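Local coordinates for protein Serpin48 (Tenebrio molitor, PDB 3OZQ) that inhibits SPE, a serine protease of the insect innate immune response, as a highly specific serpin, at residues 51-56 and 295-301; 178-184 and 321-325; 144-148 and 167-171. Residue numbers count along the deposited sequence, not the author numbering.

From the N terminus, residues 51-56, leading from helix 38-50 into helix 54-63, open the long loop of interaction 1. Nested inside it is interaction 3: the turn 144-148 closes a short loop by lying on strand 163-174, at residues 167-171. Interaction 2 opens just beyond, at 178-184. Interaction 1 closes first, at 295-301, and interaction 2 follows at 321-325, so these two loops cross. They lie about 49 Å apart between centres, on opposite sides of the chain's centre: interaction 1 ties the start of helix 54-63 to the loop before strand 310-321, interaction 2 joins loops at the far end of the sheet, and interaction 3 packs the turn onto the sheet between.

Interaction 1 (51-56 and 295-301); sequences GCRGDT and EADLSGI
This contact of a helix start with a loop lies at one end of the serpin body, where the link after helix 38-50 together with the first turn of helix 54-63 (51-56) meets the loop 295-301 that leads to strand 310-321. The backbones run in opposite directions, with CA atoms 3.8 Å apart at Gly51 and Gly300 and 4.3 Å at Cys52 and Leu298. Such closeness suits glycine: a CB on Gly51 would clash with Ile301 CG1, and one on Gly300 with Gly51 O. Three weak hydrogen bonds join them: Gly300 N to Gly51 O (2.7 Å), Arg53 N to Asp297 O (3.0 Å) and Asp297 N to Thr56 OG1 (3.0 Å), with Thr56 chi1 m. Asp297 O also takes a CA-H...O contact from Cys52 CA at 3.0 Å. An Asx turn shapes 295-301, with Asp297 (chi1 t) OD1 accepting from Ser299 N at 3.1 Å and Ser299 OG (chi1 p) at 2.6 Å. Beside the backbone bonds, Cys52 SG (chi1 m) meets Leu298 CD2 at 3.4 Å. The exposed Arg53 side chain (chi1 m, chi2 m) runs along the loop, its CB 3.4 Å from Asp297 OD2 and its NH1 3.7 Å from Gly300 N. Cys52 also packs on Ala57 and Ile60 of helix 54-63, Ala296 touches Val309 just before strand 310-321, and Arg106 NE, just before helix 107-115, hydrogen-bonds to Ser299 O.

Interaction 2 (178-184 and 321-325); sequences PFPPFHT and VSEEG
Two irregular segments meet at the surface here, with Glu323 at the centre of the contact. Residues 178-184 follow strand 163-174; residues 321-325 carry the chain from strand 310-321 to strand 325-326. CA atoms come within 4.7 Å at Phe179 and Glu323 and 5.1 Å at Pro178 and Glu324. One backbone bond fixes the register: Phe179 N to Glu323 O, 3.0 Å and 150° at the hydrogen. Chi1 m sets Glu323 CG 4.0 Å from Phe179 CB, and the off-well chi2 of 97° then directs the carboxylate so that Glu323 OE1 lies 2.9 Å from Thr184 OG1, the hydroxyl (chi1 m) donating. Glu323 OE1 also lies 3.8 Å from Pro181 CA, while Glu323 OE2 forms a salt bridge with Lys270, outside the two segments. The Phe179 ring (chi1 m, chi2 -98°) turns inward, with Glu323 O near its plane at the edge; it meets Trp175 edge-to-face and packs on Met202, Leu204, Val266 and Leu268. Pro178 CB sits 3.5 Å from Glu323 O. Glu324 has an off-well chi1 of -104° and chi2 m; although its CA-to-CB bond points away, its OE1 comes to 3.7 Å from Pro178 CB. Each segment is tightly turned: His183 N bonds to Pro180 O at 3.1 Å, and Ser322 N to Gly325 O at 2.9 Å, with Gly325 at phi 154°, a glycine conformation. Trp175 beside Glu323 and its partner Lys270, at the end of strand 310-321 where the chain enters the reactive-centre loop, corresponds to the breach of the serpin fold.

Interaction 3 (144-148 and 167-171); sequences TQHKI and NALYF
The tight turn that follows helix 129-143 lies on one face of strand 163-174, with the nearest CA pairs 7.2 Å (Ile148 and Ala168) and 7.4 Å (Thr144 and Leu169) apart, so side chains fill the gap. It is a type I' beta turn from Thr144 to Lys147, with Gln145 and His146 at positive phi, closed by Lys147 N to Thr144 O (2.9 Å); Thr144 OG1 is hydrogen-bonded to Val140 O. Along the strand the side chains alternate. Asn167 turns to the far face, where its OD1 is hydrogen-bonded to Ser40 OG of helix 38-50. Ala168 points to the turn, its CB 4.0 Å from Ile148 CD1 and 4.4 Å from Thr144 CG2. Leu169 faces away into the protein against Phe368, but Leu169 O faces Ile148 (chi1 m, chi2 t), 3.4 Å from Ile148 CD1, buried and without a polar partner. Tyr170 returns to the turn with chi1 p: its CE2 is 4.1 Å from Thr144 CB, its CD2 4.4 Å from Ile148 CD1, and its OH donates to Gln145 OE1 at 2.9 Å. Its ring stacks on His92 and also meets Phe318, residues of the flanking strands 90-100 and 310-321. Phe171 again faces the interior, on Leu367 and Phe368. The chemistry is apolar packing plus one side-chain hydrogen bond: the turn rests on the central serpin sheet without pairing with its backbone, consistent with a family in which the strands corresponding to 163-174 and 310-321 part when the reactive loop inserts.

Interaction 1 (51-56 and 295-301)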
# COMPACT_ATOMS: atom_id res chain seq x y z
N GLY A 51 -19.41 4.25 9.55
CA GLY A 51 -19.98 5.38 10.26
C GLY A 51 -20.82 6.26 9.37
O GLY A 51 -21.32 7.30 9.80
N CYS A 52 -20.98 5.84 8.12
CA CYS A 52 -21.78 6.56 7.13
C CYS A 52 -23.15 5.93 7.00
O CYS A 52 -23.41 4.86 7.55
CB CYS A 52 -21.10 6.53 5.75
SG CYS A 52 -19.59 7.53 5.60
N ARG A 53 -24.03 6.58 6.23
CA ARG A 53 -25.39 6.11 6.07
C ARG A 53 -25.91 6.36 4.67
O ARG A 53 -25.37 7.17 3.94
CB ARG A 53 -26.30 6.83 7.07
CG ARG A 53 -26.07 6.45 8.51
CD ARG A 53 -26.69 5.10 8.79
NE ARG A 53 -25.93 4.31 9.76
CZ ARG A 53 -25.51 4.75 10.93
NH1 ARG A 53 -25.76 6.00 11.30
NH2 ARG A 53 -24.83 3.94 11.74
N GLY A 54 -26.98 5.65 4.31
CA GLY A 54 -27.68 5.91 3.07
C GLY A 54 -26.84 5.75 1.83
O GLY A 54 -26.09 4.79 1.69
N ASP A 55 -26.96 6.70 0.91
CA ASP A 55 -26.22 6.60 -0.34
C ASP A 55 -24.72 6.84 -0.14
O ASP A 55 -23.89 6.25 -0.85
CB ASP A 55 -26.82 7.53 -1.40
CG ASP A 55 -28.22 7.09 -1.84
OD1 ASP A 55 -29.06 6.79 -0.97
OD2 ASP A 55 -28.47 7.04 -3.07
N THR A 56 -24.37 7.70 0.82
CA THR A 56 -22.97 7.87 1.23
C THR A 56 -22.27 6.54 1.47
O THR A 56 -21.31 6.20 0.78
CB THR A 56 -22.84 8.69 2.53
OG1 THR A 56 -23.43 9.98 2.36
CG2 THR A 56 -21.38 8.86 2.89
N GLU A 295 -23.93 16.36 0.51
CA GLU A 295 -24.90 15.30 0.73
C GLU A 295 -24.39 14.25 1.70
O GLU A 295 -25.06 13.24 1.94
CB GLU A 295 -25.29 14.66 -0.60
CG GLU A 295 -25.78 15.66 -1.62
CD GLU A 295 -26.32 15.01 -2.87
OE1 GLU A 295 -25.64 15.09 -3.92
OE2 GLU A 295 -27.43 14.42 -2.81
N ALA A 296 -23.22 14.51 2.26
CA ALA A 296 -22.50 13.52 3.06
C ALA A 296 -23.23 13.16 4.34
O ALA A 296 -23.80 14.03 5.01
CB ALA A 296 -21.09 14.01 3.38
N ASP A 297 -23.20 11.88 4.68
CA ASP A 297 -23.83 11.43 5.91
C ASP A 297 -22.92 10.56 6.76
O ASP A 297 -22.95 9.33 6.67
CB ASP A 297 -25.15 10.70 5.63
CG ASP A 297 -25.98 10.51 6.89
OD1 ASP A 297 -25.44 10.72 8.00
OD2 ASP A 297 -27.18 10.14 6.77
N LEU A 298 -22.13 11.22 7.60
CA LEU A 298 -21.25 10.56 8.55
C LEU A 298 -21.81 10.54 9.97
O LEU A 298 -21.04 10.52 10.93
CB LEU A 298 -19.89 11.27 8.60
CG LEU A 298 -19.15 11.68 7.33
CD1 LEU A 298 -17.67 11.60 7.61
CD2 LEU A 298 -19.50 10.85 6.13
N SER A 299 -23.14 10.52 10.09
CA SER A 299 -23.81 10.58 11.39
C SER A 299 -23.49 9.40 12.31
O SER A 299 -23.77 9.44 13.51
CB SER A 299 -25.33 10.72 11.22
OG SER A 299 -25.87 9.72 10.36
N GLY A 300 -22.94 8.33 11.74
CA GLY A 300 -22.47 7.20 12.52
C GLY A 300 -21.18 7.51 13.24
O GLY A 300 -20.80 6.82 14.18
N ILE A 301 -20.49 8.56 12.82
CA ILE A 301 -19.25 8.94 13.48
C ILE A 301 -19.56 9.96 14.58
O ILE A 301 -19.17 9.78 15.74
CB ILE A 301 -18.22 9.49 12.47
CG1 ILE A 301 -17.83 8.38 11.48
CG2 ILE A 301 -17.00 10.03 13.19
CD1 ILE A 301 -17.14 8.87 10.24

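Interaction 2 (178-184 and 321-325)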
# COMPACT_ATOMS: atom_id res chain seq x y z
N PRO A 178 18.30 -14.75 1.43
CA PRO A 178 18.88 -13.41 1.39
C PRO A 178 19.97 -13.28 0.32
O PRO A 178 20.52 -14.28 -0.14
CB PRO A 178 19.48 -13.24 2.79
CG PRO A 178 19.70 -14.64 3.28
CD PRO A 178 18.57 -15.44 2.70
N PHE A 179 20.25 -12.04 -0.09
CA PHE A 179 21.37 -11.75 -0.98
C PHE A 179 22.65 -11.62 -0.16
O PHE A 179 22.64 -11.01 0.92
CB PHE A 179 21.14 -10.43 -1.73
CG PHE A 179 19.89 -10.41 -2.57
CD1 PHE A 179 19.95 -10.67 -3.93
CD2 PHE A 179 18.65 -10.16 -1.98
CE1 PHE A 179 18.81 -10.66 -4.70
CE2 PHE A 179 17.50 -10.16 -2.75
CZ PHE A 179 17.57 -10.41 -4.11
N PRO A 180 23.75 -12.21 -0.66
CA PRO A 180 25.09 -12.06 -0.08
C PRO A 180 25.66 -10.68 -0.36
O PRO A 180 25.92 -10.35 -1.51
CB PRO A 180 25.91 -13.13 -0.81
CG PRO A 180 25.20 -13.34 -2.11
CD PRO A 180 23.74 -13.13 -1.82
N PRO A 181 25.86 -9.87 0.69
CA PRO A 181 26.30 -8.47 0.57
C PRO A 181 27.71 -8.30 0.00
O PRO A 181 28.06 -7.22 -0.47
CB PRO A 181 26.25 -7.97 2.02
CG PRO A 181 26.27 -9.20 2.87
CD PRO A 181 25.58 -10.26 2.08
N PHE A 182 28.51 -9.35 0.06
CA PHE A 182 29.85 -9.28 -0.50
C PHE A 182 29.75 -9.05 -2.01
O PHE A 182 30.57 -8.34 -2.60
CB PHE A 182 30.63 -10.57 -0.21
CG PHE A 182 29.81 -11.65 0.44
CD1 PHE A 182 28.92 -11.36 1.47
CD2 PHE A 182 29.94 -12.97 0.03
CE1 PHE A 182 28.16 -12.36 2.06
CE2 PHE A 182 29.19 -13.97 0.62
CZ PHE A 182 28.30 -13.66 1.64
N HIS A 183 28.73 -9.63 -2.61
CA HIS A 183 28.56 -9.57 -4.06
C HIS A 183 27.77 -8.35 -4.53
O HIS A 183 27.52 -8.17 -5.72
CB HIS A 183 27.95 -10.88 -4.57
CG HIS A 183 28.82 -12.07 -4.33
ND1 HIS A 183 28.31 -13.34 -4.16
CD2 HIS A 183 30.17 -12.18 -4.24
CE1 HIS A 183 29.31 -14.19 -3.97
NE2 HIS A 183 30.44 -13.51 -4.01
N THR A 184 27.40 -7.50 -3.59
CA THR A 184 26.72 -6.27 -3.92
C THR A 184 27.69 -5.23 -4.50
O THR A 184 28.73 -4.93 -3.89
CB THR A 184 26.00 -5.69 -2.70
OG1 THR A 184 24.94 -6.59 -2.33
CG2 THR A 184 25.46 -4.33 -3.00
N VAL A 321 14.53 -1.67 0.55
CA VAL A 321 14.86 -3.01 0.10
C VAL A 321 16.35 -3.22 0.10
O VAL A 321 17.09 -2.48 -0.54
CB VAL A 321 14.28 -3.30 -1.29
CG1 VAL A 321 14.81 -4.61 -1.82
CG2 VAL A 321 12.75 -3.34 -1.22
N SER A 322 16.79 -4.24 0.84
CA SER A 322 18.21 -4.50 1.01
C SER A 322 18.51 -6.00 0.97
O SER A 322 17.66 -6.81 0.59
CB SER A 322 18.68 -3.89 2.33
OG SER A 322 18.06 -4.57 3.41
N GLU A 323 19.73 -6.37 1.36
CA GLU A 323 20.16 -7.77 1.23
C GLU A 323 19.40 -8.76 2.12
O GLU A 323 19.15 -9.89 1.71
CB GLU A 323 21.67 -7.89 1.45
CG GLU A 323 22.49 -7.27 0.35
CD GLU A 323 22.97 -5.86 0.67
OE1 GLU A 323 24.02 -5.45 0.13
OE2 GLU A 323 22.30 -5.15 1.47
N GLU A 324 19.01 -8.35 3.32
CA GLU A 324 18.27 -9.25 4.21
C GLU A 324 16.76 -9.25 3.99
O GLU A 324 16.08 -10.21 4.36
CB GLU A 324 18.58 -8.97 5.68
CG GLU A 324 19.53 -9.99 6.32
CD GLU A 324 18.96 -11.41 6.34
OE1 GLU A 324 19.77 -12.37 6.37
OE2 GLU A 324 17.72 -11.58 6.32
N GLY A 325 16.23 -8.19 3.39
CA GLY A 325 14.82 -8.12 3.08
C GLY A 325 14.35 -6.69 3.00
O GLY A 325 15.00 -5.85 2.37

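Interaction 3 (144-148 and 167-171)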
# COMPACT_ATOMS: atom_id res chain seq x y z
N THR A 144 4.69 4.48 14.69
CA THR A 144 5.55 3.88 13.67
C THR A 144 7.02 3.95 14.06
O THR A 144 7.88 4.04 13.19
CB THR A 144 5.41 4.60 12.31
OG1 THR A 144 5.66 6.00 12.47
CG2 THR A 144 4.04 4.37 11.70
N GLN A 145 7.31 3.88 15.36
CA GLN A 145 8.66 4.02 15.88
C GLN A 145 9.45 5.14 15.21
O GLN A 145 10.61 4.97 14.84
CB GLN A 145 9.45 2.70 15.83
CG GLN A 145 8.86 1.60 14.94
CD GLN A 145 7.49 1.15 15.38
OE1 GLN A 145 6.62 0.85 14.56
NE2 GLN A 145 7.28 1.12 16.69
N HIS A 146 8.80 6.29 15.05
CA HIS A 146 9.41 7.50 14.48
C HIS A 146 9.93 7.35 13.05
O HIS A 146 10.62 8.24 12.55
CB HIS A 146 10.50 8.04 15.41
CG HIS A 146 9.99 8.42 16.77
ND1 HIS A 146 9.78 9.73 17.14
CD2 HIS A 146 9.63 7.67 17.83
CE1 HIS A 146 9.32 9.77 18.38
NE2 HIS A 146 9.21 8.52 18.82
N LYS A 147 9.55 6.25 12.39
CA LYS A 147 9.95 5.97 11.01
C LYS A 147 9.18 6.81 9.98
O LYS A 147 9.63 6.99 8.84
CB LYS A 147 9.74 4.49 10.69
CG LYS A 147 10.53 3.49 11.55
CD LYS A 147 12.03 3.55 11.30
CE LYS A 147 12.71 2.24 11.68
NZ LYS A 147 12.06 1.56 12.84
N ILE A 148 8.00 7.29 10.37
CA ILE A 148 7.15 8.06 9.47
C ILE A 148 6.82 9.41 10.09
O ILE A 148 6.14 9.50 11.11
CB ILE A 148 5.87 7.28 9.08
CG1 ILE A 148 6.26 6.04 8.27
CG2 ILE A 148 4.91 8.19 8.30
CD1 ILE A 148 5.08 5.27 7.71
N ASN A 167 -3.37 7.54 7.36
CA ASN A 167 -3.02 6.14 7.03
C ASN A 167 -1.53 5.97 6.76
O ASN A 167 -1.08 6.13 5.64
CB ASN A 167 -3.82 5.72 5.80
CG ASN A 167 -3.58 4.27 5.38
OD1 ASN A 167 -3.08 3.45 6.15
ND2 ASN A 167 -3.98 3.96 4.16
N ALA A 168 -0.77 5.66 7.80
CA ALA A 168 0.67 5.52 7.69
C ALA A 168 1.02 4.07 7.88
O ALA A 168 0.48 3.42 8.78
CB ALA A 168 1.36 6.33 8.74
N LEU A 169 1.92 3.55 7.05
CA LEU A 169 2.35 2.16 7.20
C LEU A 169 3.68 1.85 6.53
O LEU A 169 4.21 2.62 5.74
CB LEU A 169 1.29 1.15 6.70
CG LEU A 169 0.47 1.27 5.40
CD1 LEU A 169 0.95 2.29 4.41
CD2 LEU A 169 0.20 -0.09 4.70
N TYR A 170 4.19 0.68 6.88
CA TYR A 170 5.40 0.14 6.30
C TYR A 170 5.46 -1.32 6.70
O TYR A 170 4.84 -1.73 7.69
CB TYR A 170 6.64 0.90 6.78
CG TYR A 170 7.01 0.65 8.22
CD1 TYR A 170 7.91 -0.36 8.55
CD2 TYR A 170 6.49 1.43 9.25
CE1 TYR A 170 8.27 -0.60 9.87
CE2 TYR A 170 6.84 1.20 10.58
CZ TYR A 170 7.73 0.18 10.88
OH TYR A 170 8.09 -0.06 12.19
N PHE A 171 6.21 -2.10 5.93
CA PHE A 171 6.24 -3.55 6.04
C PHE A 171 7.64 -3.99 6.45
O PHE A 171 8.63 -3.38 6.05
CB PHE A 171 5.91 -4.17 4.69
CG PHE A 171 5.65 -5.65 4.74
CD1 PHE A 171 4.62 -6.16 5.51
CD2 PHE A 171 6.44 -6.53 4.00
CE1 PHE A 171 4.37 -7.53 5.54
CE2 PHE A 171 6.19 -7.90 4.03
CZ PHE A 171 5.15 -8.40 4.80